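Local coordinates for protein sugar-binding transcriptional regulator, LacI family (Enterococcus faecalis, PDB 3CS3) that probably acts as a sugar-responsive DNA-binding transcription regulator, its sugar-binding domain being of the periplasmic binding protein type, at residues T8-V13 against E40-S45; L26-K31 against S231-G236; K32-F37 against E241-L246. All blocks are in the same frame, centred on the assembly; numbering follows the deposited sequence. Where two conformers were deposited one is given.

Contact 1 of 3, residues T8-V13 against E40-S45; sequences TNIIGV and EMIVCS
Val13 and Met41 meet on one face of a parallel strand pair, where Val13 CG2 lies 3.9 Å from Met41 CG. Chi1 of 178° puts CG1 of Val13 anti to the backbone N, which leaves CG2 beside that N, and CG2 is the branch that meets the methionine. The Val13 CB sits 4.3 Å from Val43 CG2, the next side chain on that face. On the other face Ile10 CG2 packs on Ile42 CG1 at 3.9 Å, the two side chains crossing at a slant. Gly12 lies beside Ile42 and adds only backbone.

The backbone fixes these pairings. Five hydrogen bonds alternate between the strands: Glu40 N to Asn9 O, Ile11 N to Glu40 O, Ile42 N to Ile11 O, Val13 N to Ile42 O and Cys44 N to Val13 O. The Val13 N to Ile42 O bond is 2.7 Å long. Ile11 O also takes a CA-H contact from Met41 CA at 3.2 Å. Strands 10-15 and 40-45 belong to a beta-alpha-beta unit with helix 23-35 between them. Such a unit is the building block of the Rossmann-like sheet in periplasmic binding protein folds.

Further out, helix 23-35 covers the Met41 face through Leu27, Ile30, Lys31 and Leu34, and strand 60-64 bonds to the far edge of strand 10-15 through Gly12. At the other edge of strand 40-45, Val43 to Ser45 pair antiparallel with a strand of the second subunit, which carries the sheet across the dimer interface. Phe52 of the second subunit packs on Ile10 and Ile42, and Glu40 OE1 forms a salt bridge with Lys48 of the second subunit.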
loop_
_atom_site.group_PDB
_atom_site.type_symbol
_atom_site.label_atom_id
_atom_site.label_comp_id
_atom_site.label_asym_id
_atom_site.label_seq_id
_atom_site.Cartn_x
_atom_site.Cartn_y
_atom_site.Cartn_z
ATOM N N THR A 8 -11.147 1.844 -24.979
ATOM C CA THR A 8 -9.939 2.515 -24.511
ATOM C C THR A 8 -8.879 1.528 -24.043
ATOM O O THR A 8 -7.745 1.931 -23.748
ATOM C CB THR A 8 -10.261 3.471 -23.336
ATOM O OG1 THR A 8 -10.768 2.721 -22.223
ATOM C CG2 THR A 8 -11.296 4.506 -23.745
ATOM N N ASN A 9 -9.258 0.244 -24.020
ATOM C CA ASN A 9 -8.518 -0.849 -23.362
ATOM C C ASN A 9 -7.951 -0.537 -21.968
ATOM O O ASN A 9 -6.831 -0.927 -21.606
ATOM C CB ASN A 9 -7.574 -1.652 -24.302
ATOM C CG ASN A 9 -6.369 -0.862 -24.825
ATOM O OD1 ASN A 9 -5.838 -1.197 -25.885
ATOM N ND2 ASN A 9 -5.904 0.137 -24.081
ATOM N N ILE A 10 -8.772 0.154 -21.174
ATOM C CA ILE A 10 -8.449 0.516 -19.790
ATOM C C ILE A 10 -9.554 0.052 -18.838
ATOM O O ILE A 10 -10.746 0.285 -19.078
ATOM C CB ILE A 10 -8.176 2.043 -19.620
ATOM C CG1 ILE A 10 -6.977 2.467 -20.474
ATOM C CG2 ILE A 10 -7.854 2.393 -18.162
ATOM C CD1 ILE A 10 -6.881 3.954 -20.735
ATOM N N ILE A 11 -9.151 -0.637 -17.776
ATOM C CA ILE A 11 -10.071 -1.022 -16.712
ATOM C C ILE A 11 -9.836 -0.110 -15.510
ATOM O O ILE A 11 -8.698 0.078 -15.086
ATOM C CB ILE A 11 -9.904 -2.526 -16.320
ATOM C CG1 ILE A 11 -10.127 -3.444 -17.537
ATOM C CG2 ILE A 11 -10.829 -2.913 -15.158
ATOM C CD1 ILE A 11 -11.510 -3.327 -18.197
ATOM N N GLY A 12 -10.910 0.484 -14.999
ATOM C CA GLY A 12 -10.849 1.252 -13.756
ATOM C C GLY A 12 -10.953 0.336 -12.549
ATOM O O GLY A 12 -11.864 -0.479 -12.457
ATOM N N VAL A 13 -10.006 0.450 -11.627
ATOM C CA VAL A 13 -10.019 -0.372 -10.428
ATOM C C VAL A 13 -10.288 0.529 -9.227
ATOM O O VAL A 13 -9.505 1.425 -8.926
ATOM C CB VAL A 13 -8.712 -1.174 -10.268
ATOM C CG1 VAL A 13 -8.732 -1.989 -8.986
ATOM C CG2 VAL A 13 -8.496 -2.091 -11.476
ATOM N N GLU A 40 -4.996 -2.391 -19.883
ATOM C CA GLU A 40 -4.279 -1.749 -18.794
ATOM C C GLU A 40 -5.250 -1.278 -17.726
ATOM O O GLU A 40 -6.467 -1.295 -17.916
ATOM C CB GLU A 40 -3.440 -0.579 -19.303
ATOM C CG GLU A 40 -2.104 -0.997 -19.899
ATOM C CD GLU A 40 -1.237 0.186 -20.281
ATOM O OE1 GLU A 40 -1.789 1.206 -20.751
ATOM O OE2 GLU A 40 -0.001 0.092 -20.113
ATOM N N MET A 41 -4.706 -0.848 -16.600
ATOM C CA MET A 41 -5.536 -0.523 -15.466
ATOM C C MET A 41 -5.193 0.833 -14.861
ATOM O O MET A 41 -4.036 1.246 -14.853
ATOM C CB MET A 41 -5.490 -1.681 -14.457
ATOM C CG MET A 41 -5.061 -1.349 -13.053
ATOM S SD MET A 41 -4.343 -2.813 -12.308
ATOM C CE MET A 41 -3.025 -2.062 -11.346
ATOM N N ILE A 42 -6.219 1.553 -14.425
ATOM C CA ILE A 42 -6.008 2.687 -13.538
ATOM C C ILE A 42 -6.690 2.421 -12.204
ATOM O O ILE A 42 -7.753 1.795 -12.149
ATOM C CB ILE A 42 -6.442 4.047 -14.139
ATOM C CG1 ILE A 42 -7.894 4.013 -14.608
ATOM C CG2 ILE A 42 -5.505 4.431 -15.273
ATOM C CD1 ILE A 42 -8.752 5.098 -13.991
ATOM N N VAL A 43 -6.055 2.873 -11.131
ATOM C CA VAL A 43 -6.559 2.635 -9.792
ATOM C C VAL A 43 -7.040 3.954 -9.207
ATOM O O VAL A 43 -6.325 4.951 -9.259
ATOM C CB VAL A 43 -5.484 1.989 -8.892
ATOM C CG1 VAL A 43 -6.034 1.706 -7.499
ATOM C CG2 VAL A 43 -4.966 0.707 -9.517
ATOM N N CYS A 44 -8.258 3.953 -8.671
ATOM C CA CYS A 44 -8.823 5.130 -8.028
ATOM C C CYS A 44 -9.295 4.816 -6.622
ATOM O O CYS A 44 -9.848 3.751 -6.366
ATOM C CB CYS A 44 -9.972 5.700 -8.853
ATOM S SG CYS A 44 -9.438 6.262 -10.473
ATOM N N SER A 45 -9.071 5.754 -5.711
ATOM C CA SER A 45 -9.431 5.555 -4.318
ATOM C C SER A 45 -9.882 6.854 -3.662
ATOM O O SER A 45 -9.431 7.931 -4.033
ATOM C CB SER A 45 -8.247 4.965 -3.560
ATOM O OG SER A 45 -8.699 4.373 -2.365
#

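Contact 2 of 3, residues L26-K31 against S231-G236; sequences LLEGIK and SKHRWG. With SO4 (sulfate ion), chain D.
Gly29 and Gly236 bring two helices into backbone contact, with Gly29 C only 3.5 Å from Gly236 C. The short helical segments 26-31 and 232-236 run in broadly the same direction, 41° apart. Their axes approach to 6.6 Å, which is close for packed helices. No hydrogen bond crosses between them. Instead, CA-H groups of 26-31 point at carbonyls of the other helix. Gly29 CA lies 3.4 Å from His233 O, and Ile30 CA meets Gly236 O in the same way. Leu26 CA faces Lys232 O. Neither glycine has a side chain to hold the backbones apart.

Leu26 fills the flank of this close approach. Its CG is anti to the backbone N (chi1 177°), and CD1 lies 3.8 Å from Trp235 CD2. The same methyl is 3.5 Å from Gly236 N. Trp235 NE1 bonds to Val98 O, which helps fix the indole. Ile30 CG1 packs against Gly236, 3.5 Å from its O.

On the outer side, Glu28 and His233 were each modelled in two positions. In the pair described here they lie alongside each other and point the same way, with carboxylate and ring planes 29° apart. Glu28 OE1 is then 3.3 Å from His233 CE1, at the ring edge. A sulfate ion, probably from the crystallisation liquor, sits at the start of helix 232-247 and takes a straight hydrogen bond from His233 N to its O2, 2.9 Å long. Ser231 is the N-cap here, with a weak capping bond from Arg234 N.

Helices 23-35 and 232-247 both reach strand 60-64, where Leu26 and Trp235 touch Leu64. Glycine-mediated close helix packing over a mixed, largely parallel sheet joins them within an alpha/beta lobe of the periplasmic binding protein type.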
loop_
_atom_site.group_PDB
_atom_site.type_symbol
_atom_site.label_atom_id
_atom_site.label_comp_id
_atom_site.label_asym_id
_atom_site.label_seq_id
_atom_site.Cartn_x
_atom_site.Cartn_y
_atom_site.Cartn_z
ATOM N N LEU A 26 -2.732 -8.076 -5.162
ATOM C CA LEU A 26 -4.006 -8.106 -5.875
ATOM C C LEU A 26 -3.899 -7.337 -7.199
ATOM O O LEU A 26 -4.270 -7.855 -8.254
ATOM C CB LEU A 26 -5.119 -7.510 -5.007
ATOM C CG LEU A 26 -6.511 -7.402 -5.637
ATOM C CD1 LEU A 26 -7.186 -8.755 -5.739
ATOM C CD2 LEU A 26 -7.372 -6.429 -4.870
ATOM N N LEU A 27 -3.378 -6.110 -7.121
ATOM C CA LEU A 27 -3.119 -5.259 -8.283
ATOM C C LEU A 27 -2.160 -5.869 -9.311
ATOM O O LEU A 27 -2.353 -5.677 -10.511
ATOM C CB LEU A 27 -2.606 -3.885 -7.834
ATOM C CG LEU A 27 -3.582 -2.711 -7.645
ATOM C CD1 LEU A 27 -5.057 -3.116 -7.625
ATOM C CD2 LEU A 27 -3.233 -1.947 -6.381
ATOM N N GLU A 28 -1.139 -6.591 -8.842
ATOM C CA GLU A 28 -0.171 -7.277 -9.706
ATOM C C GLU A 28 -0.833 -8.400 -10.489
ATOM O O GLU A 28 -0.488 -8.669 -11.636
ATOM C CB GLU A 28 0.977 -7.862 -8.876
ATOM C CG GLU A 28 2.156 -6.924 -8.637
ATOM C CD GLU A 28 3.318 -7.605 -7.914
ATOM O OE1 GLU A 28 3.470 -8.844 -8.039
ATOM O OE2 GLU A 28 4.085 -6.895 -7.225
ATOM N N GLY A 29 -1.774 -9.073 -9.832
ATOM C CA GLY A 29 -2.545 -10.141 -10.449
ATOM C C GLY A 29 -3.523 -9.617 -11.482
ATOM O O GLY A 29 -3.696 -10.231 -12.541
ATOM N N ILE A 30 -4.172 -8.492 -11.166
ATOM C CA ILE A 30 -5.038 -7.787 -12.118
ATOM C C ILE A 30 -4.228 -7.371 -13.355
ATOM O O ILE A 30 -4.601 -7.718 -14.484
ATOM C CB ILE A 30 -5.763 -6.564 -11.475
ATOM C CG1 ILE A 30 -6.731 -7.015 -10.372
ATOM C CG2 ILE A 30 -6.557 -5.800 -12.513
ATOM C CD1 ILE A 30 -7.446 -5.874 -9.637
ATOM N N LYS A 31 -3.109 -6.680 -13.122
ATOM C CA LYS A 31 -2.180 -6.251 -14.179
ATOM C C LYS A 31 -1.757 -7.365 -15.133
ATOM O O LYS A 31 -1.833 -7.191 -16.348
ATOM C CB LYS A 31 -0.924 -5.629 -13.572
ATOM C CG LYS A 31 -0.860 -4.118 -13.647
ATOM C CD LYS A 31 0.379 -3.564 -12.929
ATOM C CE LYS A 31 1.694 -4.161 -13.455
ATOM N NZ LYS A 31 2.100 -3.634 -14.789
ATOM N N SER A 231 -4.822 -16.756 -1.957
ATOM C CA SER A 231 -3.974 -16.223 -3.020
ATOM C C SER A 231 -4.512 -14.883 -3.520
ATOM O O SER A 231 -5.546 -14.836 -4.202
ATOM C CB SER A 231 -3.862 -17.217 -4.175
ATOM O OG SER A 231 -2.850 -16.810 -5.080
ATOM N N LYS A 232 -3.816 -13.799 -3.176
ATOM C CA LYS A 232 -4.203 -12.462 -3.635
ATOM C C LYS A 232 -3.925 -12.258 -5.127
ATOM O O LYS A 232 -4.687 -11.565 -5.805
ATOM C CB LYS A 232 -3.501 -11.365 -2.843
ATOM C CG LYS A 232 -3.712 -11.392 -1.344
ATOM C CD LYS A 232 -2.495 -11.984 -0.667
ATOM C CE LYS A 232 -2.170 -11.269 0.614
ATOM N NZ LYS A 232 -1.179 -12.063 1.382
ATOM N N HIS A 233 -2.836 -12.861 -5.614
ATOM C CA HIS A 233 -2.470 -12.825 -7.029
ATOM C C HIS A 233 -3.571 -13.430 -7.891
ATOM O O HIS A 233 -3.926 -12.874 -8.933
ATOM C CB HIS A 233 -1.157 -13.584 -7.283
ATOM C CG HIS A 233 0.080 -12.837 -6.885
ATOM N ND1 HIS A 233 0.328 -11.537 -7.276
ATOM C CD2 HIS A 233 1.159 -13.222 -6.163
ATOM C CE1 HIS A 233 1.495 -11.149 -6.793
ATOM N NE2 HIS A 233 2.020 -12.153 -6.112
ATOM N N ARG A 234 -4.107 -14.570 -7.445
ATOM C CA ARG A 234 -5.145 -15.280 -8.194
ATOM C C ARG A 234 -6.487 -14.564 -8.131
ATOM O O ARG A 234 -7.237 -14.571 -9.100
ATOM C CB ARG A 234 -5.278 -16.724 -7.715
ATOM C CG ARG A 234 -4.073 -17.583 -8.051
ATOM C CD ARG A 234 -4.312 -19.025 -7.667
ATOM N NE ARG A 234 -3.065 -19.774 -7.538
ATOM C CZ ARG A 234 -2.988 -21.100 -7.528
ATOM N NH1 ARG A 234 -4.089 -21.836 -7.657
ATOM N NH2 ARG A 234 -1.808 -21.692 -7.399
ATOM N N TRP A 235 -6.781 -13.950 -6.984
ATOM C CA TRP A 235 -7.979 -13.123 -6.824
ATOM C C TRP A 235 -8.000 -12.051 -7.919
ATOM O O TRP A 235 -8.985 -11.917 -8.643
ATOM C CB TRP A 235 -7.996 -12.506 -5.424
ATOM C CG TRP A 235 -9.292 -11.867 -4.989
ATOM C CD1 TRP A 235 -10.515 -11.950 -5.603
ATOM C CD2 TRP A 235 -9.492 -11.082 -3.804
ATOM N NE1 TRP A 235 -11.454 -11.245 -4.880
ATOM C CE2 TRP A 235 -10.852 -10.704 -3.774
ATOM C CE3 TRP A 235 -8.646 -10.651 -2.769
ATOM C CZ2 TRP A 235 -11.389 -9.911 -2.749
ATOM C CZ3 TRP A 235 -9.181 -9.862 -1.753
ATOM C CH2 TRP A 235 -10.543 -9.501 -1.756
ATOM N N GLY A 236 -6.884 -11.343 -8.068
ATOM C CA GLY A 236 -6.691 -10.382 -9.150
ATOM C C GLY A 236 -6.678 -10.948 -10.564
ATOM O O GLY A 236 -7.225 -10.336 -11.479
HETATM S S SO4 D . -0.078 -14.349 -2.953
HETATM O O1 SO4 D . 1.087 -15.129 -3.357
HETATM O O2 SO4 D . -1.130 -14.532 -3.945
HETATM O O3 SO4 D . -0.544 -14.811 -1.648
HETATM O O4 SO4 D . 0.275 -12.933 -2.871
#

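Contact 3 of 3, residues K32-F37 against E241-L246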
loop_
_atom_site.group_PDB
_atom_site.type_symbol
_atom_site.label_atom_id
_atom_site.label_comp_id
_atom_site.label_asym_id
_atom_site.label_seq_id
_atom_site.Cartn_x
_atom_site.Cartn_y
_atom_site.Cartn_z
ATOM N N LYS A 32 -1.326 -8.492 -14.564
ATOM C CA LYS A 32 -0.834 -9.627 -15.344
ATOM C C LYS A 32 -1.951 -10.269 -16.161
ATOM O O LYS A 32 -1.731 -10.672 -17.308
ATOM C CB LYS A 32 -0.162 -10.666 -14.434
ATOM C CG LYS A 32 0.890 -11.546 -15.126
ATOM C CD LYS A 32 0.316 -12.871 -15.635
ATOM C CE LYS A 32 1.362 -13.702 -16.379
ATOM N NZ LYS A 32 1.668 -13.173 -17.741
ATOM N N GLY A 33 -3.143 -10.353 -15.578
ATOM C CA GLY A 33 -4.294 -10.931 -16.255
ATOM C C GLY A 33 -4.796 -10.056 -17.388
ATOM O O GLY A 33 -5.217 -10.559 -18.431
ATOM N N LEU A 34 -4.740 -8.744 -17.180
ATOM C CA LEU A 34 -5.183 -7.779 -18.182
ATOM C C LEU A 34 -4.194 -7.620 -19.339
ATOM O O LEU A 34 -4.617 -7.432 -20.481
ATOM C CB LEU A 34 -5.471 -6.420 -17.539
ATOM C CG LEU A 34 -6.691 -6.299 -16.617
ATOM C CD1 LEU A 34 -6.800 -4.879 -16.094
ATOM C CD2 LEU A 34 -7.964 -6.699 -17.340
ATOM N N ALA A 35 -2.894 -7.703 -19.043
ATOM C CA ALA A 35 -1.839 -7.547 -20.053
ATOM C C ALA A 35 -1.896 -8.611 -21.147
ATOM O O ALA A 35 -1.564 -8.328 -22.299
ATOM C CB ALA A 35 -0.462 -7.528 -19.407
ATOM N N LEU A 36 -2.331 -9.817 -20.783
ATOM C CA LEU A 36 -2.504 -10.928 -21.733
ATOM C C LEU A 36 -3.528 -10.613 -22.821
ATOM O O LEU A 36 -3.443 -11.136 -23.932
ATOM C CB LEU A 36 -2.915 -12.210 -21.003
ATOM C CG LEU A 36 -1.920 -12.839 -20.024
ATOM C CD1 LEU A 36 -2.603 -13.915 -19.191
ATOM C CD2 LEU A 36 -0.704 -13.404 -20.752
ATOM N N PHE A 37 -4.489 -9.755 -22.484
ATOM C CA PHE A 37 -5.514 -9.310 -23.414
ATOM C C PHE A 37 -5.278 -7.872 -23.885
ATOM O O PHE A 37 -6.201 -7.228 -24.394
ATOM C CB PHE A 37 -6.898 -9.442 -22.771
ATOM C CG PHE A 37 -7.271 -10.854 -22.434
ATOM C CD1 PHE A 37 -7.690 -11.732 -23.428
ATOM C CD2 PHE A 37 -7.199 -11.308 -21.122
ATOM C CE1 PHE A 37 -8.034 -13.043 -23.120
ATOM C CE2 PHE A 37 -7.544 -12.619 -20.801
ATOM C CZ PHE A 37 -7.962 -13.488 -21.802
ATOM N N GLU A 241 -9.611 -11.840 -15.735
ATOM C CA GLU A 241 -10.121 -12.719 -16.790
ATOM C C GLU A 241 -11.645 -12.651 -16.871
ATOM O O GLU A 241 -12.221 -12.805 -17.944
ATOM C CB GLU A 241 -9.618 -14.171 -16.619
ATOM C CG GLU A 241 -10.640 -15.196 -16.079
ATOM C CD GLU A 241 -10.078 -16.612 -15.924
ATOM O OE1 GLU A 241 -8.840 -16.782 -15.839
ATOM O OE2 GLU A 241 -10.888 -17.562 -15.877
ATOM N N LYS A 242 -12.283 -12.394 -15.731
ATOM C CA LYS A 242 -13.729 -12.295 -15.653
ATOM C C LYS A 242 -14.254 -11.034 -16.312
ATOM O O LYS A 242 -15.311 -11.066 -16.917
ATOM C CB LYS A 242 -14.190 -12.328 -14.197
ATOM C CG LYS A 242 -15.472 -13.106 -13.971
ATOM C CD LYS A 242 -15.220 -14.398 -13.209
ATOM C CE LYS A 242 -14.470 -15.436 -14.031
ATOM N NZ LYS A 242 -14.812 -16.816 -13.627
ATOM N N ILE A 243 -13.523 -9.927 -16.178
ATOM C CA ILE A 243 -13.934 -8.654 -16.773
ATOM C C ILE A 243 -13.769 -8.665 -18.305
ATOM O O ILE A 243 -14.616 -8.135 -19.023
ATOM C CB ILE A 243 -13.267 -7.405 -16.062
ATOM C CG1 ILE A 243 -13.915 -6.098 -16.497
ATOM C CG2 ILE A 243 -11.771 -7.322 -16.274
ATOM C CD1 ILE A 243 -15.133 -5.772 -15.737
ATOM N N ILE A 244 -12.705 -9.306 -18.791
ATOM C CA ILE A 244 -12.507 -9.494 -20.226
ATOM C C ILE A 244 -13.630 -10.347 -20.811
ATOM O O ILE A 244 -14.335 -9.896 -21.709
ATOM C CB ILE A 244 -11.122 -10.116 -20.553
ATOM C CG1 ILE A 244 -9.976 -9.184 -20.113
ATOM C CG2 ILE A 244 -11.010 -10.480 -22.041
ATOM C CD1 ILE A 244 -10.067 -7.744 -20.615
ATOM N N HIS A 245 -13.810 -11.552 -20.267
ATOM C CA HIS A 245 -14.844 -12.490 -20.719
ATOM C C HIS A 245 -16.239 -11.876 -20.677
ATOM O O HIS A 245 -17.017 -12.054 -21.606
ATOM C CB HIS A 245 -14.811 -13.782 -19.893
ATOM C CG HIS A 245 -13.710 -14.726 -20.277
ATOM N ND1 HIS A 245 -12.408 -14.317 -20.477
ATOM C CD2 HIS A 245 -13.716 -16.064 -20.475
ATOM C CE1 HIS A 245 -11.663 -15.360 -20.797
ATOM N NE2 HIS A 245 -12.432 -16.433 -20.801
ATOM N N LEU A 246 -16.527 -11.128 -19.615
ATOM C CA LEU A 246 -17.833 -10.495 -19.427
ATOM C C LEU A 246 -18.119 -9.409 -20.465
ATOM O O LEU A 246 -19.242 -9.312 -20.970
ATOM C CB LEU A 246 -17.960 -9.938 -18.000
ATOM C CG LEU A 246 -19.169 -9.116 -17.555
ATOM C CD1 LEU A 246 -20.448 -9.927 -17.612
ATOM C CD2 LEU A 246 -18.927 -8.593 -16.159
#
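Phe37 and Ile244 carry an apolar contact between the chain around the C-terminal end of helix 23-35 and helix 232-247, on the lobe that contains the seven-stranded mixed sheet. No hydrogen bond crosses it.

Ile244 CG2 stands over the centre of the Phe37 ring in a CH-pi contact. It is 3.8 Å from the ring centroid and 12° off the ring normal. The second branch of Ile244 also takes part, with CG1 3.6 Å from Phe37 CD2. CB of Phe37 already points toward helix 232-247, and chi1 of -63° puts CG anti to the carbonyl carbon. The far end of the ring reaches the imidazole of His245. There Phe37 CZ lies near the plane of that ring, at its edge, 4.3 Å from His245 CE1.

Leu34 adds the inner part of the contact through one methyl. Its CD2 touches two isoleucines, at 4.0 Å from Ile243 CG2 and at the same distance from Ile244 CD1. Behind this, Ile243 packs against Ser82 and Val84 of strand 82-85. Tyr39 touches both Leu34 and Ile244. Ala240, one turn earlier on helix 232-247, also meets Leu34.

Helix 232-247 and the end region of helix 23-35 thus meet through aliphatic and aromatic side chains on one side of a largely parallel sheet, as in the layered alpha/beta lobes of the periplasmic binding protein fold.

All three contacts lie in the same lobe, on the same side of the chain's centre. Contact 1 pairs two neighbouring strands of the mixed sheet. Contacts 2 and 3 lie successively along helices 23-35 and 232-247, their centres about 11 Å apart. The centre of contact 1 is about 14 Å from that of contact 2 and about 12 Å from that of contact 3. Helix 23-35 follows strand 10-15 and precedes strand 40-45, whereas helix 232-247 comes some 200 residues later. The late helix therefore closes against the first beta-alpha-beta unit. Met41 joins the layers, packing on Ile30 of contact 2 and Leu34 of contact 3. No other chain of the assembly touches contact 3.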